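Long-range contacts in 16S rRNA methylase (Uncultured bacterium, PDB 7JLZ), which probably methylates the N1 position of A1408 in 16S rRNA of the 30S ribosomal subunit, a modification linked to aminoglycoside resistance: residues N42-S47 and E71-A76; I99-G104 and I133-S138. All blocks are in the same frame, centred on the assembly; numbering follows the deposited sequence.

How the contacts relate
From the N terminus, helix 37-45 is followed by strand 49-55 and helix 58-70. Contact 1 then closes this loop, setting the end of helix 37-45 against the turn that leads into strand 76-80, an outermost strand of the seven-stranded mixed sheet. The chain crosses to the other side of strand 26-31 and runs up strand 94-100. Contact 2 opens at the end of that strand and closes 29 residues later, beside the end of strand 129-135. The two loops follow in series and neither nest nor cross. The centres of contacts 1 and 2 lie about 23 Å apart, and their nearest atoms about 8 Å. Contact 1 joins helix to sheet edge; contact 2 joins two neighbouring central strands.

Contact 1 of 2, residues N42-S47 and E71-A76; sequences NAKENS and ENITNA
Segment 42-47 is the last turn of helix 37-45 and its exit. Segment 71-76 leaves helix 58-70 through a Schellman motif, with Asn-72 at positive phi, and makes a type I turn from Ile-73 to Ala-76. The closest CA atoms are those of Ala-43 and Ala-76, 5.7 Å apart. Asn-75 carries the polar link. Its CG is tucked between the backbone N and C (chi1 59°). ND2 donates to Ala-43 O at 3.0 Å, nearly straight at 166°. The donor stands above the carbonyl plane, while the acceptor lies in the plane of the Asn-75 amide. Ala-43 O also accepts from Asn-46 N, and Asn-75 ND2 also bonds Thr-49 O. The buried amide therefore ties the helix end to the start of strand 49-55. The methyl of Ala-43 packs on Ile-73 CG2 at 3.6 Å and on Ala-76 CB at 3.7 Å. Ile-73 CD1 reaches the aliphatic part of Lys-44 at CG, 3.6 Å away, and the two chains cross obliquely. Lys-44 bends at chi3 and chi4, which leaves NZ 4.1 Å from Glu-71 OE2, too far for a salt bridge. A water links them, weakly on the lysine side. Glu-71 is also held by Tyr-40 and Lys-67. Asn-75, in the turn entering edge strand 76-80, thus bonds a last-turn carbonyl of helix 37-45 within the Rossmann-like methyltransferase fold.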
ATOM      1  N   ASN A  42      -6.868   8.994  -4.521  1.00 30.05           N
ATOM      2  CA  ASN A  42      -7.403   7.944  -5.379  1.00 31.53           C
ATOM      3  C   ASN A  42      -8.899   7.749  -5.161  1.00 29.57           C
ATOM      4  O   ASN A  42      -9.642   7.537  -6.129  1.00 32.87           O
ATOM      5  CB  ASN A  42      -6.614   6.651  -5.173  1.00 31.85           C
ATOM      6  CG  ASN A  42      -5.358   6.615  -6.030  1.00 40.11           C
ATOM      7  OD1 ASN A  42      -4.246   6.760  -5.534  1.00 37.59           O
ATOM      8  ND2 ASN A  42      -5.541   6.443  -7.333  1.00 43.13           N
ATOM      9  N   ALA A  43      -9.368   7.870  -3.915  1.00 28.77           N
ATOM     10  CA  ALA A  43     -10.805   7.793  -3.650  1.00 31.01           C
ATOM     11  C   ALA A  43     -11.582   8.856  -4.421  1.00 33.78           C
ATOM     12  O   ALA A  43     -12.628   8.572  -5.014  1.00 34.60           O
ATOM     13  CB  ALA A  43     -11.070   7.925  -2.151  1.00 30.93           C
ATOM     14  N   LYS A  44     -11.081  10.096  -4.423  1.00 31.99           N
ATOM     15  CA  LYS A  44     -11.754  11.163  -5.163  1.00 31.07           C
ATOM     16  C   LYS A  44     -11.857  10.848  -6.647  1.00 37.10           C
ATOM     17  O   LYS A  44     -12.813  11.267  -7.302  1.00 48.67           O
ATOM     18  CB  LYS A  44     -11.013  12.484  -4.969  1.00 40.92           C
ATOM     19  CG  LYS A  44     -11.247  13.150  -3.634  1.00 45.19           C
ATOM     20  CD  LYS A  44     -10.310  14.336  -3.490  1.00 50.90           C
ATOM     21  CE  LYS A  44     -10.570  15.383  -4.546  1.00 55.63           C
ATOM     22  NZ  LYS A  44     -11.698  16.270  -4.156  1.00 59.06           N
ATOM     23  N   GLU A  45     -10.879  10.130  -7.195  1.00 39.86           N
ATOM     24  CA  GLU A  45     -10.822   9.848  -8.621  1.00 46.74           C
ATOM     25  C   GLU A  45     -11.587   8.596  -9.027  1.00 47.19           C
ATOM     26  O   GLU A  45     -11.900   8.444 -10.213  1.00 48.65           O
ATOM     27  CB  GLU A  45      -9.363   9.707  -9.060  1.00 49.31           C
ATOM     28  CG  GLU A  45      -8.577  10.992  -8.952  1.00 59.52           C
ATOM     29  CD  GLU A  45      -9.199  12.112  -9.765  1.00 70.83           C
ATOM     30  OE1 GLU A  45      -9.681  13.098  -9.164  1.00 75.01           O
ATOM     31  OE2 GLU A  45      -9.220  11.997 -11.008  1.00 75.01           O
ATOM     32  N   ASN A  46     -11.885   7.694  -8.089  1.00 44.91           N
ATOM     33  CA  ASN A  46     -12.543   6.419  -8.406  1.00 46.09           C
ATOM     34  C   ASN A  46     -13.624   6.166  -7.356  1.00 40.80           C
ATOM     35  O   ASN A  46     -13.385   5.478  -6.360  1.00 39.40           O
ATOM     36  CB  ASN A  46     -11.540   5.273  -8.455  1.00 50.79           C
ATOM     37  CG  ASN A  46     -10.346   5.572  -9.339  1.00 56.65           C
ATOM     38  OD1 ASN A  46     -10.361   5.292 -10.540  1.00 55.93           O
ATOM     39  ND2 ASN A  46      -9.295   6.137  -8.746  1.00 52.27           N
ATOM     40  N   SER A  47     -14.822   6.708  -7.595  1.00 41.88           N
ATOM     41  CA  SER A  47     -15.891   6.607  -6.606  1.00 44.88           C
ATOM     42  C   SER A  47     -16.417   5.184  -6.454  1.00 43.20           C
ATOM     43  O   SER A  47     -17.094   4.895  -5.464  1.00 42.95           O
ATOM     44  CB  SER A  47     -17.040   7.547  -6.970  1.00 48.51           C
ATOM     45  OG  SER A  47     -17.700   7.108  -8.145  1.00 55.46           O
ATOM     46  N   GLU A  71     -15.097  16.403   3.427  1.00 43.69           N
ATOM     47  CA  GLU A  71     -15.422  16.508   2.011  1.00 45.13           C
ATOM     48  C   GLU A  71     -16.334  15.389   1.527  1.00 44.97           C
ATOM     49  O   GLU A  71     -16.573  15.286   0.319  1.00 45.07           O
ATOM     50  CB  GLU A  71     -14.137  16.541   1.180  1.00 44.38           C
ATOM     51  CG  GLU A  71     -13.355  17.828   1.348  1.00 50.13           C
ATOM     52  CD  GLU A  71     -11.898  17.701   0.950  1.00 54.26           C
ATOM     53  OE1 GLU A  71     -11.028  18.168   1.721  1.00 54.97           O
ATOM     54  OE2 GLU A  71     -11.625  17.138  -0.130  1.00 57.00           O
ATOM     55  N   ASN A  72     -16.844  14.560   2.438  1.00 46.26           N
ATOM     56  CA  ASN A  72     -17.765  13.476   2.094  1.00 53.33           C
ATOM     57  C   ASN A  72     -17.140  12.515   1.085  1.00 48.98           C
ATOM     58  O   ASN A  72     -17.802  12.041   0.160  1.00 50.90           O
ATOM     59  CB  ASN A  72     -19.097  14.028   1.573  1.00 62.01           C
ATOM     60  CG  ASN A  72     -20.272  13.123   1.903  1.00 72.38           C
ATOM     61  OD1 ASN A  72     -20.389  12.620   3.022  1.00 76.02           O
ATOM     62  ND2 ASN A  72     -21.145  12.906   0.926  1.00 76.77           N
ATOM     63  N   ILE A  73     -15.851  12.236   1.257  1.00 42.00           N
ATOM     64  CA  ILE A  73     -15.158  11.227   0.434  1.00 40.70           C
ATOM     65  C   ILE A  73     -15.362   9.900   1.156  1.00 38.48           C
ATOM     66  O   ILE A  73     -14.503   9.403   1.886  1.00 37.00           O
ATOM     67  CB  ILE A  73     -13.679  11.565   0.223  1.00 40.78           C
ATOM     68  CG1 ILE A  73     -13.509  13.011  -0.256  1.00 43.82           C
ATOM     69  CG2 ILE A  73     -13.041  10.590  -0.756  1.00 39.11           C
ATOM     70  CD1 ILE A  73     -14.160  13.301  -1.581  1.00 46.05           C
ATOM     71  N   THR A  74     -16.539   9.306   0.943  1.00 40.16           N
ATOM     72  CA  THR A  74     -16.972   8.172   1.748  1.00 40.49           C
ATOM     73  C   THR A  74     -16.298   6.861   1.359  1.00 36.46           C
ATOM     74  O   THR A  74     -16.408   5.884   2.110  1.00 36.48           O
ATOM     75  CB  THR A  74     -18.493   8.023   1.662  1.00 43.29           C
ATOM     76  OG1 THR A  74     -18.904   8.102   0.294  1.00 45.23           O
ATOM     77  CG2 THR A  74     -19.181   9.131   2.451  1.00 48.49           C
ATOM     78  N   ASN A  75     -15.607   6.811   0.222  1.00 31.65           N
ATOM     79  CA  ASN A  75     -14.888   5.613  -0.186  1.00 34.45           C
ATOM     80  C   ASN A  75     -13.420   5.652   0.217  1.00 33.97           C
ATOM     81  O   ASN A  75     -12.605   4.917  -0.358  1.00 32.73           O
ATOM     82  CB  ASN A  75     -15.027   5.394  -1.693  1.00 35.70           C
ATOM     83  CG  ASN A  75     -14.487   6.557  -2.512  1.00 35.09           C
ATOM     84  OD1 ASN A  75     -14.584   7.724  -2.116  1.00 35.29           O
ATOM     85  ND2 ASN A  75     -13.918   6.240  -3.668  1.00 36.77           N
ATOM     86  N   ALA A  76     -13.070   6.495   1.186  1.00 32.17           N
ATOM     87  CA  ALA A  76     -11.741   6.518   1.785  1.00 30.27           C
ATOM     88  C   ALA A  76     -11.896   6.216   3.269  1.00 32.38           C
ATOM     89  O   ALA A  76     -12.657   6.895   3.962  1.00 36.78           O
ATOM     90  CB  ALA A  76     -11.058   7.872   1.569  1.00 31.45           C
TER
HETATM   91  O   HOH W   1     -13.634  17.218  -1.989  1.00 59.45           O

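Contact 2 of 2, residues I99-G104 and I133-S138; sequences IILPWG and IVLGYS
Backbone hydrogen bonds pair the strand ends in parallel, Ile-99 beside Ile-133 and Ile-100 beside Val-134. Val-134 N donates to Ile-99 O at 2.9 Å, in the carbonyl plane. Leu-101 N donates to Val-134 O at 3.2 Å, nearly along the C=O axis. Beyond this the chains part, and a water fills the fork. It donates to Leu-101 O (2.6 Å) and to Val-134 O, and accepts from Tyr-137 N. Val-134 O is thus gripped by an amide and a water, and the water bridges the diverging backbones. Apolar contacts lie on both faces of the sheet. Ile-99 and Ile-133 share one face. On the other, Ile-100 and Val-134 lie side by side, and Ile-100 CG2 meets the Tyr-137 ring obliquely, 3.8 Å from CE2. Leu-101 runs alongside Leu-135, pointing the same way. Its CD1 presses on Leu-135 CD2 at a tight 3.5 Å and also touches Ile-133 CG2. Past the strands, the peptide before Pro-102 is cis. Tyr-137 CB approaches Leu-101 O to 3.2 Å, and Ser-138 OG lies 3.7 Å from Pro-102 CD. Ile-100 also pairs with Leu-31, and Ile-133 with Leu-207, so the two strands sit inside the sheet. Strands 94-100 and 129-135 are the fourth and fifth in the 3-2-1-4-5-7-6 order of Rossmann-like methyltransferases, where cofactor and substrate usually bind at the C-terminal ends of the parallel strands.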
ATOM      1  N   ILE A  99       1.664  -1.198  -1.996  1.00 25.40           N
ATOM      2  CA  ILE A  99       2.636  -1.132  -0.919  1.00 22.09           C
ATOM      3  C   ILE A  99       3.700  -0.121  -1.330  1.00 25.35           C
ATOM      4  O   ILE A  99       4.501  -0.396  -2.228  1.00 27.50           O
ATOM      5  CB  ILE A  99       3.279  -2.494  -0.631  1.00 26.43           C
ATOM      6  CG1 ILE A  99       2.215  -3.574  -0.376  1.00 27.73           C
ATOM      7  CG2 ILE A  99       4.200  -2.372   0.564  1.00 27.99           C
ATOM      8  CD1 ILE A  99       2.793  -4.982  -0.294  1.00 31.80           C
ATOM      9  N   ILE A 100       3.706   1.049  -0.693  1.00 22.73           N
ATOM     10  CA  ILE A 100       4.725   2.059  -0.947  1.00 24.39           C
ATOM     11  C   ILE A 100       5.749   1.907   0.169  1.00 26.64           C
ATOM     12  O   ILE A 100       5.570   2.426   1.280  1.00 25.83           O
ATOM     13  CB  ILE A 100       4.131   3.467  -1.016  1.00 23.74           C
ATOM     14  CG1 ILE A 100       2.984   3.481  -2.031  1.00 29.51           C
ATOM     15  CG2 ILE A 100       5.228   4.490  -1.369  1.00 29.63           C
ATOM     16  CD1 ILE A 100       2.137   4.734  -2.006  1.00 29.45           C
ATOM     17  N   LEU A 101       6.830   1.185  -0.117  1.00 27.87           N
ATOM     18  CA  LEU A 101       7.783   0.859   0.929  1.00 30.93           C
ATOM     19  C   LEU A 101       8.487   2.130   1.415  1.00 31.42           C
ATOM     20  O   LEU A 101       8.586   3.117   0.681  1.00 30.66           O
ATOM     21  CB  LEU A 101       8.793  -0.177   0.429  1.00 28.35           C
ATOM     22  CG  LEU A 101       8.217  -1.598   0.311  1.00 30.77           C
ATOM     23  CD1 LEU A 101       9.264  -2.552  -0.230  1.00 35.37           C
ATOM     24  CD2 LEU A 101       7.716  -2.090   1.649  1.00 29.57           C
ATOM     25  N   PRO A 102       8.940   2.153   2.673  1.00 28.10           N
ATOM     26  CA  PRO A 102       8.793   1.098   3.676  1.00 29.65           C
ATOM     27  C   PRO A 102       7.452   1.119   4.391  1.00 31.25           C
ATOM     28  O   PRO A 102       6.762   2.142   4.431  1.00 31.31           O
ATOM     29  CB  PRO A 102       9.921   1.406   4.654  1.00 32.22           C
ATOM     30  CG  PRO A 102      10.031   2.897   4.603  1.00 35.12           C
ATOM     31  CD  PRO A 102       9.789   3.260   3.164  1.00 31.14           C
ATOM     32  N   TRP A 103       7.072  -0.036   4.943  1.00 32.44           N
ATOM     33  CA  TRP A 103       5.926  -0.133   5.841  1.00 30.70           C
ATOM     34  C   TRP A 103       6.387  -1.039   6.977  1.00 33.00           C
ATOM     35  O   TRP A 103       6.041  -2.217   7.043  1.00 34.65           O
ATOM     36  CB  TRP A 103       4.681  -0.665   5.133  1.00 28.07           C
ATOM     37  CG  TRP A 103       3.396  -0.465   5.904  1.00 27.26           C
ATOM     38  CD1 TRP A 103       2.801   0.732   6.209  1.00 27.70           C
ATOM     39  CD2 TRP A 103       2.540  -1.485   6.452  1.00 29.28           C
ATOM     40  NE1 TRP A 103       1.632   0.515   6.904  1.00 28.26           N
ATOM     41  CE2 TRP A 103       1.457  -0.832   7.072  1.00 27.73           C
ATOM     42  CE3 TRP A 103       2.592  -2.881   6.484  1.00 26.68           C
ATOM     43  CZ2 TRP A 103       0.429  -1.525   7.704  1.00 25.25           C
ATOM     44  CZ3 TRP A 103       1.569  -3.569   7.114  1.00 27.16           C
ATOM     45  CH2 TRP A 103       0.504  -2.889   7.715  1.00 27.50           C
ATOM     46  N   GLY A 104       7.198  -0.478   7.869  1.00 36.85           N
ATOM     47  CA  GLY A 104       7.643  -1.240   9.024  1.00 35.99           C
ATOM     48  C   GLY A 104       8.557  -2.369   8.602  1.00 34.54           C
ATOM     49  O   GLY A 104       9.482  -2.185   7.804  1.00 38.26           O
ATOM     50  N   ILE A 133       3.853  -2.688  -5.854  1.00 29.00           N
ATOM     51  CA  ILE A 133       4.886  -2.312  -4.899  1.00 27.44           C
ATOM     52  C   ILE A 133       5.675  -1.173  -5.516  1.00 24.68           C
ATOM     53  O   ILE A 133       6.215  -1.314  -6.620  1.00 29.12           O
ATOM     54  CB  ILE A 133       5.807  -3.490  -4.539  1.00 30.19           C
ATOM     55  CG1 ILE A 133       5.008  -4.614  -3.887  1.00 28.61           C
ATOM     56  CG2 ILE A 133       6.905  -3.043  -3.593  1.00 31.17           C
ATOM     57  CD1 ILE A 133       5.869  -5.781  -3.422  1.00 35.06           C
ATOM     58  N   VAL A 134       5.719  -0.048  -4.817  1.00 25.35           N
ATOM     59  CA  VAL A 134       6.496   1.111  -5.233  1.00 27.36           C
ATOM     60  C   VAL A 134       7.798   1.088  -4.449  1.00 30.73           C
ATOM     61  O   VAL A 134       7.783   1.043  -3.215  1.00 29.03           O
ATOM     62  CB  VAL A 134       5.718   2.412  -4.995  1.00 26.67           C
ATOM     63  CG1 VAL A 134       6.600   3.634  -5.294  1.00 29.91           C
ATOM     64  CG2 VAL A 134       4.447   2.427  -5.853  1.00 27.68           C
ATOM     65  N   LEU A 135       8.923   1.101  -5.165  1.00 33.98           N
ATOM     66  CA  LEU A 135      10.246   0.974  -4.577  1.00 34.99           C
ATOM     67  C   LEU A 135      11.039   2.253  -4.801  1.00 37.71           C
ATOM     68  O   LEU A 135      10.884   2.933  -5.824  1.00 36.44           O
ATOM     69  CB  LEU A 135      11.026  -0.205  -5.182  1.00 39.86           C
ATOM     70  CG  LEU A 135      10.583  -1.623  -4.819  1.00 47.98           C
ATOM     71  CD1 LEU A 135      11.456  -2.670  -5.509  1.00 49.47           C
ATOM     72  CD2 LEU A 135      10.643  -1.795  -3.324  1.00 51.05           C
ATOM     73  N   GLY A 136      11.892   2.569  -3.830  1.00 36.40           N
ATOM     74  CA  GLY A 136      12.818   3.677  -3.964  1.00 37.51           C
ATOM     75  C   GLY A 136      12.892   4.588  -2.752  1.00 36.27           C
ATOM     76  O   GLY A 136      13.858   5.346  -2.609  1.00 42.69           O
ATOM     77  N   TYR A 137      11.888   4.521  -1.868  1.00 39.94           N
ATOM     78  CA  TYR A 137      11.861   5.394  -0.693  1.00 42.69           C
ATOM     79  C   TYR A 137      12.708   4.865   0.461  1.00 50.17           C
ATOM     80  O   TYR A 137      13.256   5.667   1.228  1.00 52.23           O
ATOM     81  CB  TYR A 137      10.425   5.599  -0.205  1.00 40.03           C
ATOM     82  CG  TYR A 137       9.569   6.508  -1.068  1.00 40.99           C
ATOM     83  CD1 TYR A 137       9.659   7.891  -0.963  1.00 41.83           C
ATOM     84  CD2 TYR A 137       8.663   5.982  -1.975  1.00 39.34           C
ATOM     85  CE1 TYR A 137       8.872   8.721  -1.737  1.00 39.46           C
ATOM     86  CE2 TYR A 137       7.868   6.806  -2.756  1.00 39.58           C
ATOM     87  CZ  TYR A 137       7.981   8.177  -2.634  1.00 42.74           C
ATOM     88  OH  TYR A 137       7.198   9.003  -3.415  1.00 45.05           O
ATOM     89  N   SER A 138      12.810   3.539   0.613  1.00 51.79           N
ATOM     90  CA  SER A 138      13.544   2.949   1.731  1.00 54.12           C
ATOM     91  C   SER A 138      14.975   3.469   1.784  1.00 58.70           C
ATOM     92  O   SER A 138      15.554   3.874   0.770  1.00 57.81           O
ATOM     93  CB  SER A 138      13.559   1.422   1.621  1.00 52.98           C
ATOM     94  OG  SER A 138      12.262   0.879   1.756  1.00 53.38           O
TER
HETATM   95  O   HOH W   2       9.413   2.733  -1.729  1.00 35.42           O